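Local coordinates for protein CocE/NonD family hydrolase (Staphylococcus aureus subsp. aureus COL, PDB 3III) that probably hydrolyses ester or amide bonds, as an alpha/beta-hydrolase of the CocE/NonD family related to X-Pro dipeptidyl-peptidases, though its own substrate is not established, at residues 134-139 against 249-254; 34-39 against 113-118. All blocks are in the same frame, centred on the assembly; numbering follows the deposited sequence. Where two conformers were deposited one is given.

Contact 1: residues 134-139 against 249-254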
# COMPACT_ATOMS: atom_id res chain seq x y z
N VAL A 134 10.38 16.04 -17.28
CA VAL A 134 10.78 14.75 -16.76
C VAL A 134 9.70 14.19 -15.83
O VAL A 134 9.20 14.88 -14.97
CB VAL A 134 12.12 14.81 -16.01
CG1 VAL A 134 12.41 13.40 -15.31
CG2 VAL A 134 13.28 15.22 -16.96
N LEU A 135 9.30 12.96 -16.10
CA LEU A 135 8.31 12.25 -15.29
C LEU A 135 9.06 11.11 -14.65
O LEU A 135 9.29 10.06 -15.28
CB LEU A 135 7.13 11.75 -16.16
CG LEU A 135 5.81 11.40 -15.42
CD1 LEU A 135 4.73 11.06 -16.50
CD2 LEU A 135 5.99 10.25 -14.41
N SER A 136 9.47 11.32 -13.40
CA SER A 136 10.20 10.34 -12.61
C SER A 136 9.36 10.02 -11.37
O SER A 136 9.44 10.70 -10.34
CB SER A 136 11.59 10.85 -12.23
OG SER A 136 12.22 9.85 -11.46
N PRO A 137 8.51 9.01 -11.47
CA PRO A 137 7.56 8.72 -10.40
C PRO A 137 8.22 8.38 -9.08
O PRO A 137 9.19 7.64 -9.05
CB PRO A 137 6.82 7.48 -10.90
CG PRO A 137 7.11 7.37 -12.31
CD PRO A 137 8.34 8.12 -12.62
N TRP A 138 7.68 8.90 -7.97
CA TRP A 138 8.06 8.43 -6.64
C TRP A 138 9.55 8.65 -6.43
O TRP A 138 10.29 7.73 -6.04
CB TRP A 138 7.60 6.97 -6.46
CG TRP A 138 6.15 6.76 -6.63
CD1 TRP A 138 5.20 7.75 -6.62
CD2 TRP A 138 5.43 5.53 -6.82
NE1 TRP A 138 3.97 7.21 -6.80
CE2 TRP A 138 4.08 5.85 -6.91
CE3 TRP A 138 5.80 4.18 -6.91
CZ2 TRP A 138 3.07 4.88 -7.09
CZ3 TRP A 138 4.78 3.20 -7.07
CH2 TRP A 138 3.45 3.56 -7.18
N SER A 139 9.99 9.89 -6.71
CA SER A 139 11.34 10.31 -6.58
C SER A 139 11.44 11.58 -5.75
O SER A 139 10.47 12.28 -5.54
CB SER A 139 11.92 10.59 -7.97
OG SER A 139 11.23 11.67 -8.63
N LYS A 249 18.12 3.05 -3.77
CA LYS A 249 18.19 3.78 -2.50
C LYS A 249 17.57 5.17 -2.60
O LYS A 249 16.99 5.66 -1.66
CB LYS A 249 19.64 3.87 -1.96
CG LYS A 249 20.19 2.51 -1.46
CD LYS A 249 21.70 2.49 -1.20
CE LYS A 249 22.13 1.11 -0.74
NZ LYS A 249 23.56 1.09 -0.41
N GLN A 250 17.67 5.80 -3.77
CA GLN A 250 17.02 7.09 -4.01
C GLN A 250 15.50 6.98 -4.17
O GLN A 250 14.81 8.03 -4.25
CB GLN A 250 17.58 7.73 -5.27
CG GLN A 250 19.02 8.11 -5.12
CD GLN A 250 19.56 8.67 -6.39
OE1 GLN A 250 19.13 9.73 -6.83
NE2 GLN A 250 20.53 7.98 -7.00
N ARG A 251 14.97 5.74 -4.18
CA ARG A 251 13.51 5.51 -4.25
C ARG A 251 12.92 4.85 -2.98
O ARG A 251 11.80 4.30 -2.99
CB ARG A 251 13.11 4.71 -5.49
CG ARG A 251 13.71 5.19 -6.82
CD ARG A 251 13.26 6.59 -7.17
NE ARG A 251 12.20 6.65 -8.17
CZ ARG A 251 12.40 6.61 -9.50
NH1 ARG A 251 13.64 6.43 -9.99
NH2 ARG A 251 11.37 6.70 -10.33
N GLN A 252 13.70 4.95 -1.92
CA GLN A 252 13.29 4.62 -0.59
C GLN A 252 13.17 5.93 0.19
O GLN A 252 14.15 6.63 0.43
CB GLN A 252 14.28 3.70 0.10
CG GLN A 252 13.96 3.36 1.57
CD GLN A 252 15.08 2.63 2.25
OE1 GLN A 252 16.03 3.27 2.66
NE2 GLN A 252 14.99 1.29 2.37
N VAL A 253 11.95 6.28 0.57
CA VAL A 253 11.75 7.53 1.30
C VAL A 253 12.50 7.48 2.65
O VAL A 253 12.34 6.48 3.39
CB VAL A 253 10.22 7.79 1.59
CG1 VAL A 253 10.03 9.08 2.46
CG2 VAL A 253 9.41 7.84 0.27
N PRO A 254 13.22 8.56 3.03
CA PRO A 254 13.82 8.68 4.39
C PRO A 254 12.74 9.08 5.40
O PRO A 254 12.64 10.24 5.80
CB PRO A 254 14.89 9.77 4.23
CG PRO A 254 14.37 10.66 3.14
CD PRO A 254 13.52 9.75 2.20
O HOH W 1 9.71 5.75 -4.09
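Two loops are joined here by one buried arginine: Arg251, from the loop after helix 246-249, reaches the backbone carbonyls of Pro137 and Trp138, just ahead of helix 140-154 in the alpha/beta-hydrolase domain. It illustrates how a guanidinium, here helped by a water, can bond backbone carbonyls in a segment that is neither helix nor strand. The main bond runs from Arg251 NH2 to Pro137 O at 2.7 Å, with an N-H...O angle of 153° and the oxygen close to the guanidinium plane. Arg251 NE adds weak bonds to the same Pro137 O, at 3.3 Å, and to Trp138 O, at 3.1 Å, so both carbonyls meet the group along its edge. The side chain bends at chi2 (-63°) and again at chi3 (-102°), which turns the guanidinium edge toward the two carbonyls. Ser136 OG and Ser139 CB lie over one face; the hydroxyl, 3.5 Å from Arg251 NH2, is badly angled for a bond to it and pairs instead with Glu232, whose carboxylate also forms a salt bridge with Arg251 NH2. That shared acid probably stabilises the arginine's charge. A water 2.8 Å from both Trp138 O and Arg251 O donates to each, closing a second bridge between the backbones. Ser139 OG caps Glu142 N at the start of helix 140-154 and gives its hydrogen to Ser136 O at 2.7 Å, which probably helps shape the loop. Around the pair, the Trp138 ring stacks on Trp217 of helix 213-224 and meets Tyr170 of helix 170-179, while Met198 of helix 198-203 touches both Trp138 and Arg251.

Contact 2: residues 34-39 against 113-118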
# COMPACT_ATOMS: atom_id res chain seq x y z
N GLY A 34 -25.75 16.67 -2.05
CA GLY A 34 -26.61 17.07 -3.17
C GLY A 34 -25.91 18.02 -4.16
O GLY A 34 -24.70 17.98 -4.34
N ASN A 35 -26.69 18.88 -4.82
CA ASN A 35 -26.10 19.81 -5.78
C ASN A 35 -25.39 20.99 -5.09
O ASN A 35 -26.04 21.83 -4.44
CB ASN A 35 -27.15 20.37 -6.70
CG ASN A 35 -27.68 19.33 -7.66
OD1 ASN A 35 -27.18 18.21 -7.71
ND2 ASN A 35 -28.74 19.67 -8.34
N GLN A 36 -24.08 21.05 -5.26
CA GLN A 36 -23.27 22.03 -4.52
C GLN A 36 -22.53 22.99 -5.44
O GLN A 36 -21.65 22.59 -6.20
CB GLN A 36 -22.26 21.28 -3.64
CG GLN A 36 -22.90 20.61 -2.46
CD GLN A 36 -23.35 21.57 -1.41
OE1 GLN A 36 -22.75 22.62 -1.27
NE2 GLN A 36 -24.42 21.23 -0.68
N GLU A 37 -22.88 24.26 -5.32
CA GLU A 37 -22.23 25.37 -6.03
C GLU A 37 -20.86 25.71 -5.41
O GLU A 37 -20.70 25.77 -4.22
CB GLU A 37 -23.08 26.66 -5.92
CG GLU A 37 -24.52 26.56 -6.34
CD GLU A 37 -25.44 27.69 -5.74
OE1 GLU A 37 -26.15 27.45 -4.70
OE2 GLU A 37 -25.47 28.79 -6.34
N MSE A 38 -19.89 25.95 -6.27
CA MSE A 38 -18.59 26.31 -5.88
C MSE A 38 -17.92 26.89 -7.10
O MSE A 38 -18.48 26.86 -8.20
CB MSE A 38 -17.83 25.11 -5.34
CG MSE A 38 -17.52 24.04 -6.37
SE MSE A 38 -16.73 22.47 -5.41
CE MSE A 38 -18.38 21.83 -4.40
N ILE A 39 -16.70 27.37 -6.88
CA ILE A 39 -15.81 27.81 -7.93
C ILE A 39 -14.80 26.72 -8.26
O ILE A 39 -14.26 26.06 -7.39
CB ILE A 39 -15.08 29.09 -7.51
CG1 ILE A 39 -16.05 30.27 -7.56
CG2 ILE A 39 -13.84 29.31 -8.37
CD1 ILE A 39 -15.47 31.58 -6.95
N TRP A 113 -15.38 17.88 0.41
CA TRP A 113 -14.56 18.81 1.19
C TRP A 113 -15.00 20.25 1.06
O TRP A 113 -15.08 20.95 2.06
CB TRP A 113 -13.09 18.66 0.85
CG TRP A 113 -12.54 17.35 1.32
CD1 TRP A 113 -12.37 16.25 0.57
CD2 TRP A 113 -12.16 17.00 2.64
NE1 TRP A 113 -11.87 15.23 1.31
CE2 TRP A 113 -11.74 15.66 2.60
CE3 TRP A 113 -12.10 17.69 3.85
CZ2 TRP A 113 -11.27 15.01 3.71
CZ3 TRP A 113 -11.65 17.05 4.95
CH2 TRP A 113 -11.24 15.72 4.89
N VAL A 114 -15.30 20.68 -0.15
CA VAL A 114 -15.63 22.08 -0.36
C VAL A 114 -16.90 22.54 0.37
O VAL A 114 -16.91 23.62 0.93
CB VAL A 114 -15.56 22.52 -1.84
CG1 VAL A 114 -15.90 23.99 -1.96
CG2 VAL A 114 -14.14 22.30 -2.35
N PRO A 115 -17.96 21.74 0.43
CA PRO A 115 -19.13 22.16 1.20
C PRO A 115 -18.85 22.25 2.69
O PRO A 115 -19.55 22.93 3.41
CB PRO A 115 -20.15 21.08 0.93
CG PRO A 115 -19.78 20.61 -0.42
CD PRO A 115 -18.28 20.59 -0.43
N ASN A 116 -17.81 21.59 3.13
CA ASN A 116 -17.36 21.70 4.55
C ASN A 116 -16.35 22.86 4.74
O ASN A 116 -15.64 22.94 5.77
CB ASN A 116 -16.77 20.37 5.01
CG ASN A 116 -17.81 19.33 5.29
OD1 ASN A 116 -17.92 18.27 4.62
ND2 ASN A 116 -18.59 19.60 6.25
N ASP A 117 -16.32 23.80 3.79
CA ASP A 117 -15.46 24.99 3.84
C ASP A 117 -14.00 24.67 3.91
O ASP A 117 -13.24 25.26 4.72
CB ASP A 117 -15.84 25.92 5.02
CG ASP A 117 -17.33 26.35 4.95
OD1 ASP A 117 -17.63 26.99 3.94
OD2 ASP A 117 -18.15 26.04 5.87
N TYR A 118 -13.59 23.79 3.01
CA TYR A 118 -12.20 23.54 2.65
C TYR A 118 -12.01 23.94 1.18
O TYR A 118 -12.96 23.99 0.39
CB TYR A 118 -11.82 22.07 2.75
CG TYR A 118 -11.63 21.54 4.11
CD1 TYR A 118 -10.35 21.41 4.67
CD2 TYR A 118 -12.74 21.17 4.90
CE1 TYR A 118 -10.17 20.94 5.94
CE2 TYR A 118 -12.55 20.67 6.20
CZ TYR A 118 -11.27 20.60 6.72
OH TYR A 118 -11.10 20.11 7.96
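Met38 and Gln36, two residues apart on strand 36-47, press against Val114 and Pro115 in the turn that leads from helix 110-113 into strand 119-124. Strand 36-47 belongs to the antiparallel flank of the large mixed sheet of an alpha/beta-hydrolase fold, and this is a worked example of a strand next to the edge of a sheet covered by a connecting loop through side chains alone, with no hydrogen bond between the two segments. The apolar part centres on Met38, a selenomethionine. Its CG stands between the backbone N and the carbonyl carbon (chi1 67°), and a bend at chi3 brings CE round, so that selenium and methyl both lie against Val114. SE is 3.8 Å from Val114 CB, and CE is 3.9 Å from that same CB. The methyl also comes alongside the next residue, with CE 4.2 Å from Pro115 CD. Strand 22-30 provides further packing for Met38 through Ile26 and Val28.

The mixed polar and apolar part belongs to Gln36, whose chain folds at chi2 (-72°) and sets its aliphatic portion and amide obliquely against CB and CG of the proline ring. The amide nitrogen is held by the backbone oxygens of Tyr33 and His4, which probably helps fix the amide there. On the other segment, Asp117 N bonds to Val114 O at 2.9 Å, keeping the turn compact behind its two contact residues. At the proline itself, Gln36 OE1 rests 3.7 Å from both CB and CG of Pro115, while Gln36 CG is likewise 3.7 Å from Pro115 CG.

The two contacts share no helix or strand and lie well apart, with centres about 34 Å from each other and nearest atoms about 20 Å. Both are buried and of similar size, but their chemistry diverges with their place. Contact 1, about 16 Å from the chain centre, joins two irregular loops, where an arginine and a water donate to backbone carbonyls and an acid balances the arginine. Contact 2, about 30 Å out, covers a strand whose backbone already pairs within the sheet, and the cross-segment contact is van der Waals only, with no hydrogen bond. Along the chain they follow in series: strand 119-124 leaves the turn of contact 2 and precedes the loop of contact 1.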